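Local coordinates for 4-amino-4-deoxy-L-arabinose transferase or related glycosyltransferases of PMT family (Cupriavidus metallidurans, PDB 5EZM), which probably transfers 4-amino-4-deoxy-L-arabinose from a polyprenyl-phosphate lipid carrier to lipid A, as a GT-C-fold membrane glycosyltransferase, at residues E87-V95 and G200-L208; L213-V224 and M326-F337. All coordinates share one frame; numbering follows the deposited sequence.

Contact 1: E87-V95 and G200-L208. With PC (phosphocholine), chain B; MPG ([(Z)-octadec-9-enyl] (2R)-2,3-bis(oxidanyl)propanoate), chain C.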
loop_
_atom_site.group_PDB
_atom_site.type_symbol
_atom_site.label_atom_id
_atom_site.label_comp_id
_atom_site.label_asym_id
_atom_site.label_seq_id
_atom_site.Cartn_x
_atom_site.Cartn_y
_atom_site.Cartn_z
ATOM N N GLU A 87 11.561 12.277 -0.948
ATOM C CA GLU A 87 11.823 10.860 -1.161
ATOM C C GLU A 87 10.771 10.182 -2.036
ATOM O O GLU A 87 10.993 9.045 -2.463
ATOM C CB GLU A 87 11.942 10.119 0.191
ATOM C CG GLU A 87 12.808 10.834 1.252
ATOM C CD GLU A 87 14.101 10.091 1.661
ATOM O OE1 GLU A 87 14.387 8.984 1.159
ATOM O OE2 GLU A 87 14.851 10.626 2.507
ATOM N N LYS A 88 9.651 10.845 -2.333
ATOM C CA LYS A 88 8.570 10.258 -3.120
ATOM C C LYS A 88 7.919 11.307 -4.010
ATOM O O LYS A 88 7.902 12.496 -3.667
ATOM C CB LYS A 88 7.479 9.630 -2.233
ATOM C CG LYS A 88 7.955 8.556 -1.270
ATOM C CD LYS A 88 8.402 7.297 -1.988
ATOM C CE LYS A 88 9.001 6.314 -0.993
ATOM N NZ LYS A 88 9.499 5.072 -1.638
ATOM N N PRO A 89 7.374 10.895 -5.153
ATOM C CA PRO A 89 6.586 11.812 -6.001
ATOM C C PRO A 89 5.182 11.989 -5.444
ATOM O O PRO A 89 4.767 11.231 -4.555
ATOM C CB PRO A 89 6.569 11.098 -7.366
ATOM C CG PRO A 89 7.622 10.045 -7.282
ATOM C CD PRO A 89 7.671 9.634 -5.848
ATOM N N PRO A 90 4.412 12.961 -5.941
ATOM C CA PRO A 90 3.239 13.448 -5.193
ATOM C C PRO A 90 1.861 12.923 -5.586
ATOM O O PRO A 90 0.888 13.347 -4.954
ATOM C CB PRO A 90 3.307 14.951 -5.474
ATOM C CG PRO A 90 3.752 15.005 -6.892
ATOM C CD PRO A 90 4.718 13.850 -7.079
ATOM N N PHE A 91 1.723 12.041 -6.581
ATOM C CA PHE A 91 0.384 11.714 -7.076
ATOM C C PHE A 91 -0.491 11.108 -5.982
ATOM O O PHE A 91 -1.662 11.480 -5.829
ATOM C CB PHE A 91 0.465 10.772 -8.275
ATOM C CG PHE A 91 -0.881 10.297 -8.754
ATOM C CD1 PHE A 91 -1.755 11.170 -9.382
ATOM C CD2 PHE A 91 -1.277 8.983 -8.565
ATOM C CE1 PHE A 91 -2.999 10.741 -9.819
ATOM C CE2 PHE A 91 -2.518 8.551 -9.001
ATOM C CZ PHE A 91 -3.379 9.431 -9.630
ATOM N N HIS A 92 0.059 10.165 -5.213
ATOM C CA HIS A 92 -0.684 9.603 -4.089
ATOM C C HIS A 92 -1.181 10.706 -3.162
ATOM O O HIS A 92 -2.336 10.686 -2.714
ATOM C CB HIS A 92 0.200 8.611 -3.329
ATOM C CG HIS A 92 -0.461 7.993 -2.135
ATOM N ND1 HIS A 92 -0.981 6.717 -2.151
ATOM C CD2 HIS A 92 -0.678 8.471 -0.887
ATOM C CE1 HIS A 92 -1.493 6.437 -0.966
ATOM N NE2 HIS A 92 -1.323 7.485 -0.180
ATOM N N MET A 93 -0.327 11.695 -2.889
ATOM C CA MET A 93 -0.732 12.796 -2.024
ATOM C C MET A 93 -1.796 13.659 -2.687
ATOM O O MET A 93 -2.731 14.109 -2.021
ATOM C CB MET A 93 0.485 13.633 -1.630
ATOM C CG MET A 93 1.310 13.002 -0.517
ATOM S SD MET A 93 2.218 11.528 -1.032
ATOM C CE MET A 93 3.675 12.269 -1.763
ATOM N N TRP A 94 -1.673 13.902 -3.995
ATOM C CA TRP A 94 -2.709 14.638 -4.712
ATOM C C TRP A 94 -4.068 13.972 -4.539
ATOM O O TRP A 94 -5.062 14.631 -4.195
ATOM C CB TRP A 94 -2.350 14.740 -6.194
ATOM C CG TRP A 94 -1.193 15.630 -6.479
ATOM C CD1 TRP A 94 -0.605 16.517 -5.620
ATOM C CD2 TRP A 94 -0.473 15.729 -7.714
ATOM N NE1 TRP A 94 0.436 17.163 -6.247
ATOM C CE2 TRP A 94 0.539 16.697 -7.532
ATOM C CE3 TRP A 94 -0.587 15.093 -8.956
ATOM C CZ2 TRP A 94 1.431 17.042 -8.545
ATOM C CZ3 TRP A 94 0.304 15.440 -9.963
ATOM C CH2 TRP A 94 1.299 16.404 -9.749
ATOM N N VAL A 95 -4.125 12.656 -4.758
ATOM C CA VAL A 95 -5.391 11.938 -4.631
ATOM C C VAL A 95 -5.909 12.030 -3.203
ATOM O O VAL A 95 -7.080 12.357 -2.968
ATOM C CB VAL A 95 -5.229 10.475 -5.079
ATOM C CG1 VAL A 95 -6.537 9.722 -4.895
ATOM C CG2 VAL A 95 -4.770 10.414 -6.531
ATOM N N GLY A 200 2.962 7.567 -17.158
ATOM C CA GLY A 200 3.236 8.889 -16.619
ATOM C C GLY A 200 2.739 9.049 -15.195
ATOM O O GLY A 200 3.470 9.518 -14.314
ATOM N N VAL A 201 1.486 8.656 -14.948
ATOM C CA VAL A 201 0.946 8.714 -13.592
ATOM C C VAL A 201 1.804 7.886 -12.642
ATOM O O VAL A 201 2.065 8.291 -11.502
ATOM C CB VAL A 201 -0.522 8.250 -13.580
ATOM C CG1 VAL A 201 -1.079 8.295 -12.165
ATOM C CG2 VAL A 201 -1.363 9.102 -14.521
ATOM N N ALA A 202 2.266 6.719 -13.102
ATOM C CA ALA A 202 3.100 5.870 -12.259
ATOM C C ALA A 202 4.410 6.562 -11.907
ATOM O O ALA A 202 4.880 6.479 -10.764
ATOM C CB ALA A 202 3.366 4.534 -12.953
ATOM N N ILE A 203 5.017 7.251 -12.877
ATOM C CA ILE A 203 6.231 8.009 -12.591
ATOM C C ILE A 203 5.942 9.094 -11.565
ATOM O O ILE A 203 6.729 9.319 -10.636
ATOM C CB ILE A 203 6.823 8.592 -13.889
ATOM C CG1 ILE A 203 7.245 7.464 -14.836
ATOM C CG2 ILE A 203 7.997 9.506 -13.574
ATOM C CD1 ILE A 203 7.844 7.946 -16.145
ATOM N N LEU A 204 4.797 9.770 -11.700
ATOM C CA LEU A 204 4.376 10.741 -10.696
ATOM C C LEU A 204 3.943 10.092 -9.390
ATOM O O LEU A 204 3.613 10.813 -8.444
ATOM C CB LEU A 204 3.237 11.605 -11.238
ATOM C CG LEU A 204 3.626 12.617 -12.315
ATOM C CD1 LEU A 204 2.398 13.356 -12.827
ATOM C CD2 LEU A 204 4.654 13.592 -11.771
ATOM N N THR A 205 3.927 8.764 -9.314
ATOM C CA THR A 205 3.578 8.059 -8.088
ATOM C C THR A 205 4.804 7.570 -7.325
ATOM O O THR A 205 4.886 7.752 -6.108
ATOM C CB THR A 205 2.654 6.877 -8.406
ATOM O OG1 THR A 205 1.396 7.371 -8.882
ATOM C CG2 THR A 205 2.429 6.022 -7.166
ATOM N N LYS A 206 5.774 6.956 -8.019
ATOM C CA LYS A 206 6.944 6.435 -7.320
ATOM C C LYS A 206 8.210 6.488 -8.172
ATOM O O LYS A 206 9.125 5.683 -7.966
ATOM C CB LYS A 206 6.693 5.001 -6.850
ATOM C CG LYS A 206 7.409 4.641 -5.561
ATOM C CD LYS A 206 7.124 3.206 -5.164
ATOM C CE LYS A 206 7.964 2.783 -3.975
ATOM N NZ LYS A 206 7.828 1.322 -3.736
ATOM N N GLY A 207 8.287 7.411 -9.123
ATOM C CA GLY A 207 9.521 7.624 -9.854
ATOM C C GLY A 207 9.668 6.737 -11.076
ATOM O O GLY A 207 8.707 6.173 -11.606
ATOM N N LEU A 208 10.927 6.602 -11.515
ATOM C CA LEU A 208 11.238 5.983 -12.804
ATOM C C LEU A 208 10.789 4.531 -12.895
ATOM O O LEU A 208 10.717 3.991 -14.004
ATOM C CB LEU A 208 12.739 6.065 -13.078
ATOM C CG LEU A 208 13.338 7.464 -13.227
ATOM C CD1 LEU A 208 14.839 7.378 -13.467
ATOM C CD2 LEU A 208 12.652 8.227 -14.350
HETATM P P1 PC B . 14.449 6.894 -8.732
HETATM O O1 PC B . 13.005 7.036 -9.159
HETATM O O3 PC B . 15.330 7.479 -9.810
HETATM O O4 PC B . 14.791 5.430 -8.560
HETATM O O2 PC B . 14.709 7.693 -7.306
HETATM C C1 PC B . 14.872 6.962 -6.120
HETATM C C2 PC B . 15.622 7.793 -5.062
HETATM N N1 PC B . 14.758 8.137 -3.941
HETATM C C3 PC B . 15.473 9.003 -3.024
HETATM C C4 PC B . 13.579 8.837 -4.413
HETATM C C5 PC B . 14.365 6.931 -3.235
HETATM C C2 MPG C . 15.281 3.086 -12.008
HETATM C C3 MPG C . 15.059 1.878 -11.105
HETATM C C4 MPG C . 14.666 2.283 -9.691
HETATM C C5 MPG C . 14.194 1.096 -8.836
HETATM C C6 MPG C . 13.586 1.555 -7.502
HETATM C C7 MPG C . 12.464 0.620 -7.016
HETATM C C8 MPG C . 11.474 1.340 -6.068
HETATM C C9 MPG C . 10.033 0.775 -6.163
HETATM C C1 MPG C . 15.930 2.713 -13.344
HETATM O O HOH W 1 2.899 9.172 -4.936
#

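Contact 2: L213-V224 and M326-F337. With DSL (mono-trans, octa-cis decaprenyl-phosphate), chain D; MPG ([(Z)-octadec-9-enyl] (2R)-2,3-bis(oxidanyl)propanoate), chain Z.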
loop_
_atom_site.group_PDB
_atom_site.type_symbol
_atom_site.label_atom_id
_atom_site.label_comp_id
_atom_site.label_asym_id
_atom_site.label_seq_id
_atom_site.Cartn_x
_atom_site.Cartn_y
_atom_site.Cartn_z
ATOM N N LEU A 213 10.256 -0.721 -15.175
ATOM C CA LEU A 213 9.699 -2.073 -15.151
ATOM C C LEU A 213 8.920 -2.416 -16.413
ATOM O O LEU A 213 9.144 -3.508 -16.965
ATOM C CB LEU A 213 8.842 -2.257 -13.896
ATOM C CG LEU A 213 9.639 -2.542 -12.628
ATOM C CD1 LEU A 213 8.707 -2.728 -11.443
ATOM C CD2 LEU A 213 10.495 -3.773 -12.843
ATOM N N PRO A 214 8.008 -1.573 -16.921
ATOM C CA PRO A 214 7.358 -1.923 -18.198
ATOM C C PRO A 214 8.351 -2.168 -19.318
ATOM O O PRO A 214 8.338 -3.247 -19.928
ATOM C CB PRO A 214 6.459 -0.709 -18.471
ATOM C CG PRO A 214 6.166 -0.164 -17.134
ATOM C CD PRO A 214 7.433 -0.342 -16.351
ATOM N N GLY A 215 9.234 -1.200 -19.585
ATOM C CA GLY A 215 10.224 -1.375 -20.638
ATOM C C GLY A 215 11.008 -2.661 -20.491
ATOM O O GLY A 215 11.178 -3.414 -21.454
ATOM N N LEU A 216 11.486 -2.937 -19.275
ATOM C CA LEU A 216 12.092 -4.231 -18.981
ATOM C C LEU A 216 11.179 -5.367 -19.430
ATOM O O LEU A 216 11.526 -6.148 -20.325
ATOM C CB LEU A 216 12.395 -4.333 -17.484
ATOM C CG LEU A 216 12.856 -5.697 -16.966
ATOM C CD1 LEU A 216 14.214 -6.072 -17.544
ATOM C CD2 LEU A 216 12.885 -5.716 -15.443
ATOM N N VAL A 217 9.978 -5.435 -18.845
ATOM C CA VAL A 217 9.002 -6.450 -19.237
ATOM C C VAL A 217 8.774 -6.427 -20.740
ATOM O O VAL A 217 8.521 -7.469 -21.360
ATOM C CB VAL A 217 7.685 -6.249 -18.457
ATOM C CG1 VAL A 217 6.625 -7.226 -18.935
ATOM C CG2 VAL A 217 7.928 -6.415 -16.968
ATOM N N LEU A 218 8.889 -5.253 -21.360
ATOM C CA LEU A 218 8.744 -5.181 -22.806
ATOM C C LEU A 218 9.900 -5.887 -23.503
ATOM O O LEU A 218 9.687 -6.822 -24.286
ATOM C CB LEU A 218 8.640 -3.723 -23.253
ATOM C CG LEU A 218 8.396 -3.500 -24.747
ATOM C CD1 LEU A 218 7.274 -4.397 -25.248
ATOM C CD2 LEU A 218 8.071 -2.040 -25.008
ATOM N N VAL A 219 11.141 -5.478 -23.206
ATOM C CA VAL A 219 12.273 -6.005 -23.968
ATOM C C VAL A 219 12.391 -7.508 -23.764
ATOM O O VAL A 219 12.550 -8.267 -24.729
ATOM C CB VAL A 219 13.580 -5.264 -23.616
ATOM C CG1 VAL A 219 13.522 -3.824 -24.104
ATOM C CG2 VAL A 219 13.871 -5.301 -22.128
ATOM N N VAL A 220 12.260 -7.965 -22.513
ATOM C CA VAL A 220 12.252 -9.398 -22.229
ATOM C C VAL A 220 11.237 -10.100 -23.118
ATOM O O VAL A 220 11.539 -11.116 -23.760
ATOM C CB VAL A 220 11.963 -9.650 -20.738
ATOM C CG1 VAL A 220 11.917 -11.143 -20.455
ATOM C CG2 VAL A 220 13.014 -8.974 -19.873
ATOM N N TYR A 221 10.026 -9.541 -23.202
ATOM C CA TYR A 221 9.009 -10.111 -24.079
ATOM C C TYR A 221 9.535 -10.242 -25.501
ATOM O O TYR A 221 9.523 -11.334 -26.081
ATOM C CB TYR A 221 7.740 -9.257 -24.046
ATOM C CG TYR A 221 6.636 -9.781 -24.938
ATOM C CD1 TYR A 221 5.793 -10.796 -24.508
ATOM C CD2 TYR A 221 6.440 -9.262 -26.213
ATOM C CE1 TYR A 221 4.785 -11.281 -25.321
ATOM C CE2 TYR A 221 5.435 -9.739 -27.031
ATOM C CZ TYR A 221 4.612 -10.749 -26.584
ATOM O OH TYR A 221 3.610 -11.230 -27.400
ATOM N N THR A 222 10.056 -9.147 -26.061
ATOM C CA THR A 222 10.519 -9.190 -27.442
ATOM C C THR A 222 11.736 -10.083 -27.624
ATOM O O THR A 222 12.103 -10.369 -28.768
ATOM C CB THR A 222 10.830 -7.780 -27.948
ATOM O OG1 THR A 222 12.035 -7.303 -27.337
ATOM C CG2 THR A 222 9.685 -6.836 -27.615
ATOM N N LEU A 223 12.366 -10.530 -26.537
ATOM C CA LEU A 223 13.447 -11.498 -26.653
ATOM C C LEU A 223 12.940 -12.930 -26.616
ATOM O O LEU A 223 13.573 -13.819 -27.199
ATOM C CB LEU A 223 14.475 -11.287 -25.538
ATOM C CG LEU A 223 15.188 -9.935 -25.542
ATOM C CD1 LEU A 223 16.258 -9.883 -24.460
ATOM C CD2 LEU A 223 15.784 -9.644 -26.911
ATOM N N VAL A 224 11.807 -13.169 -25.957
ATOM C CA VAL A 224 11.279 -14.525 -25.860
ATOM C C VAL A 224 10.451 -14.867 -27.093
ATOM O O VAL A 224 10.541 -15.979 -27.626
ATOM C CB VAL A 224 10.468 -14.684 -24.562
ATOM C CG1 VAL A 224 9.924 -16.099 -24.440
ATOM C CG2 VAL A 224 11.327 -14.333 -23.356
ATOM N N MET A 326 2.557 -12.247 -21.897
ATOM C CA MET A 326 2.911 -10.900 -21.462
ATOM C C MET A 326 2.684 -10.725 -19.965
ATOM O O MET A 326 3.503 -10.106 -19.274
ATOM C CB MET A 326 2.111 -9.862 -22.247
ATOM C CG MET A 326 2.385 -8.427 -21.828
ATOM S SD MET A 326 4.038 -7.878 -22.295
ATOM C CE MET A 326 3.882 -7.795 -24.078
ATOM N N ALA A 327 1.578 -11.263 -19.445
ATOM C CA ALA A 327 1.338 -11.191 -18.007
ATOM C C ALA A 327 2.377 -11.994 -17.233
ATOM O O ALA A 327 2.860 -11.551 -16.183
ATOM C CB ALA A 327 -0.073 -11.684 -17.684
ATOM N N GLY A 328 2.736 -13.174 -17.741
ATOM C CA GLY A 328 3.728 -13.988 -17.061
ATOM C C GLY A 328 5.101 -13.346 -17.040
ATOM O O GLY A 328 5.798 -13.386 -16.023
ATOM N N ILE A 329 5.512 -12.747 -18.161
ATOM C CA ILE A 329 6.783 -12.031 -18.186
ATOM C C ILE A 329 6.715 -10.795 -17.299
ATOM O O ILE A 329 7.719 -10.392 -16.700
ATOM C CB ILE A 329 7.166 -11.685 -19.636
ATOM C CG1 ILE A 329 7.443 -12.967 -20.423
ATOM C CG2 ILE A 329 8.377 -10.768 -19.676
ATOM C CD1 ILE A 329 7.817 -12.734 -21.869
ATOM N N TRP A 330 5.537 -10.178 -17.191
ATOM C CA TRP A 330 5.335 -9.098 -16.232
ATOM C C TRP A 330 5.661 -9.564 -14.817
ATOM O O TRP A 330 6.582 -9.047 -14.168
ATOM C CB TRP A 330 3.891 -8.600 -16.337
ATOM C CG TRP A 330 3.535 -7.441 -15.464
ATOM C CD1 TRP A 330 3.148 -7.486 -14.156
ATOM C CD2 TRP A 330 3.497 -6.063 -15.847
ATOM N NE1 TRP A 330 2.884 -6.218 -13.697
ATOM C CE2 TRP A 330 3.093 -5.327 -14.718
ATOM C CE3 TRP A 330 3.778 -5.378 -17.032
ATOM C CZ2 TRP A 330 2.962 -3.942 -14.740
ATOM C CZ3 TRP A 330 3.645 -4.005 -17.049
ATOM C CH2 TRP A 330 3.242 -3.302 -15.913
ATOM N N ALA A 331 4.937 -10.581 -14.343
ATOM C CA ALA A 331 5.107 -11.053 -12.971
ATOM C C ALA A 331 6.527 -11.553 -12.721
ATOM O O ALA A 331 7.161 -11.184 -11.723
ATOM C CB ALA A 331 4.088 -12.150 -12.670
ATOM N N ILE A 332 7.046 -12.395 -13.617
ATOM C CA ILE A 332 8.355 -13.004 -13.394
ATOM C C ILE A 332 9.455 -11.950 -13.461
ATOM O O ILE A 332 10.338 -11.896 -12.596
ATOM C CB ILE A 332 8.602 -14.139 -14.403
ATOM C CG1 ILE A 332 7.577 -15.259 -14.214
ATOM C CG2 ILE A 332 10.015 -14.685 -14.252
ATOM C CD1 ILE A 332 7.591 -16.295 -15.325
ATOM N N ALA A 333 9.419 -11.100 -14.488
ATOM C CA ALA A 333 10.463 -10.094 -14.659
ATOM C C ALA A 333 10.488 -9.119 -13.490
ATOM O O ALA A 333 11.556 -8.807 -12.950
ATOM C CB ALA A 333 10.264 -9.350 -15.978
ATOM N N ILE A 334 9.319 -8.621 -13.078
ATOM C CA ILE A 334 9.292 -7.695 -11.949
ATOM C C ILE A 334 9.737 -8.399 -10.670
ATOM O O ILE A 334 10.474 -7.828 -9.849
ATOM C CB ILE A 334 7.892 -7.072 -11.813
ATOM C CG1 ILE A 334 7.612 -6.163 -13.012
ATOM C CG2 ILE A 334 7.773 -6.289 -10.523
ATOM C CD1 ILE A 334 6.223 -5.580 -13.026
ATOM N N PHE A 335 9.326 -9.660 -10.498
ATOM C CA PHE A 335 9.723 -10.425 -9.321
ATOM C C PHE A 335 11.238 -10.557 -9.232
ATOM O O PHE A 335 11.831 -10.290 -8.182
ATOM C CB PHE A 335 9.066 -11.805 -9.343
ATOM C CG PHE A 335 9.420 -12.664 -8.161
ATOM C CD1 PHE A 335 8.680 -12.596 -6.993
ATOM C CD2 PHE A 335 10.487 -13.546 -8.219
ATOM C CE1 PHE A 335 9.002 -13.387 -5.902
ATOM C CE2 PHE A 335 10.815 -14.336 -7.134
ATOM C CZ PHE A 335 10.075 -14.258 -5.974
ATOM N N VAL A 336 11.884 -10.974 -10.324
ATOM C CA VAL A 336 13.332 -11.141 -10.272
ATOM C C VAL A 336 14.031 -9.790 -10.208
ATOM O O VAL A 336 15.152 -9.692 -9.696
ATOM C CB VAL A 336 13.838 -11.979 -11.462
ATOM C CG1 VAL A 336 13.099 -13.302 -11.528
ATOM C CG2 VAL A 336 13.708 -11.209 -12.763
ATOM N N PHE A 337 13.391 -8.731 -10.712
ATOM C CA PHE A 337 13.992 -7.405 -10.610
ATOM C C PHE A 337 14.092 -6.969 -9.156
ATOM O O PHE A 337 15.161 -6.552 -8.693
ATOM C CB PHE A 337 13.191 -6.384 -11.417
ATOM C CG PHE A 337 13.600 -4.960 -11.154
ATOM C CD1 PHE A 337 14.728 -4.427 -11.756
ATOM C CD2 PHE A 337 12.865 -4.158 -10.293
ATOM C CE1 PHE A 337 15.111 -3.120 -11.513
ATOM C CE2 PHE A 337 13.244 -2.850 -10.045
ATOM C CZ PHE A 337 14.368 -2.330 -10.656
HETATM C C21 DSL D . 4.631 -4.823 -20.638
HETATM C C22 DSL D . 4.054 -3.449 -20.928
HETATM C C23 DSL D . 2.718 -3.042 -20.318
HETATM C C24 DSL D . 4.724 -2.599 -21.721
HETATM C C25 DSL D . 4.146 -1.192 -22.022
HETATM C C26 DSL D . 5.295 -0.156 -21.880
HETATM C C27 DSL D . 5.446 0.653 -23.213
HETATM C C28 DSL D . 4.234 0.806 -24.163
HETATM C C29 DSL D . 6.631 1.213 -23.529
HETATM C C30 DSL D . 7.843 1.060 -22.573
HETATM C C31 DSL D . 9.179 1.134 -23.386
HETATM C C32 DSL D . 10.134 2.205 -22.749
HETATM C C33 DSL D . 9.934 3.701 -23.057
HETATM C C34 DSL D . 11.145 1.812 -21.937
HETATM C C2 MPG Z . 15.305 -11.501 -16.055
HETATM C C3 MPG Z . 13.894 -11.795 -16.551
HETATM C C4 MPG Z . 13.663 -13.283 -16.775
HETATM C C5 MPG Z . 12.352 -13.564 -17.529
HETATM C C6 MPG Z . 12.087 -15.063 -17.752
HETATM C C7 MPG Z . 10.805 -15.295 -18.575
HETATM C C8 MPG Z . 10.537 -16.785 -18.891
HETATM C C9 MPG Z . 9.482 -16.957 -20.014
HETATM C C10 MPG Z . 9.141 -18.447 -20.302
HETATM C C11 MPG Z . 8.411 -18.640 -21.650
HETATM C C12 MPG Z . 7.530 -19.938 -21.676
HETATM C C1 MPG Z . 15.540 -10.010 -15.800
#

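Contact 1: E87-V95 and G200-L208
Val201 CG1 stands over the middle of the Phe91 ring, 3.5 Å from its centroid and 13° off the normal, a CH-pi contact at the apolar centre. Phe91 carries CG anti to the backbone N (chi1 175°), which lays the ring back along helix 185-206, past Thr205 to Val201 a turn earlier. Val95 CG2 lies against the other face, toward the rim. Beside this core, Phe91 CB meets Leu204 CB, and Leu204 CD1 comes obliquely to Trp94 CZ3 at 4.1 Å. Pro89 packs against the backbone of 203-207, its CB 3.2 Å from Leu204 O.

Polar links follow the same seam. Phe91 N, at the start of its helix, gives its hydrogen to Leu204 O at 2.9 Å (155° at the hydrogen). One water ties the turns together, donating to Pro89 O and to Thr205 O and accepting from His92 N. Past Gly207, whose positive phi suits glycine, Leu208 N donates to phosphocholine O1 at 3.2 Å. Lys88 and Lys206 run side by side, the latter salt-bridged to Asp161, while Glu87 OE2 binds the zinc ion together with His268 and His270.

In this GT-C-fold membrane domain, segments 91-95 and 200-206 cross almost perpendicularly, their axes 8.8 Å apart; helix 236-257 touches Pro90, Ile203 and Leu204, helix 160-178 meets His92 and Val201, and helix 58-72 lies against Met93.

Contact 2: L213-V224 and M326-F337
Val217 and Ile329 interlock helices 213-224 and 326-337 as knobs into holes, in a probably transmembrane pair crossing at 121° with axes 9.1 Å apart. Val217 sits among Ile329, Trp330, Ala333 and Ile334, its CG1 3.5 Å from Trp330 CA. In return, Ile329 sits among Val217, Val220, Tyr221 and Val224, and its CD1 rests by Tyr221 CA. Next to this knob, Met326 bends at chi2 and chi3 (70° and 69°), which curls CE over the centre of the Tyr221 ring, 3.5 Å from the centroid, with SD set obliquely in a Met-aromatic contact. Replacing Tyr221 with an alanine would probably leave Met326 CE without the ring face it covers and Arg322 N without the hydroxyl that bonds it.

At the other end Leu213 CD2 meets Phe337 CD2 at 3.5 Å. The MPG side is looser: Leu216 CD2 approaches Phe337 CB only to 4.1 Å, Val224 lies on the surface, and an MPG chain runs by Val220 and Val336. Across the pair, the decaprenyl chain lies against Pro214, Val217 and Met326, and its C21 meets the Trp330 ring in plane, at the edge, 3.7 Å from CE3.

How the contacts relate
Contacts 1 and 2 follow one another along the chain: helix 185-206 carries contact 1 and helix 209-224, next in sequence, carries contact 2. Their centres lie 22 Å apart and their nearest atoms about 5 Å apart, without touching. Contact 1 holds Glu87 of the zinc site and part of the phosphocholine pocket; the Lys88 side chain is about 8 Å from the zinc ion. Contact 2 instead lines the pocket of the decaprenyl phosphate, farther from the centre of the chain. Helix 160-178 spans both, touching Val201 in the first and Met326 in the second. One MPG pocket also joins them, including Lys206 of contact 1 and Phe337 of contact 2.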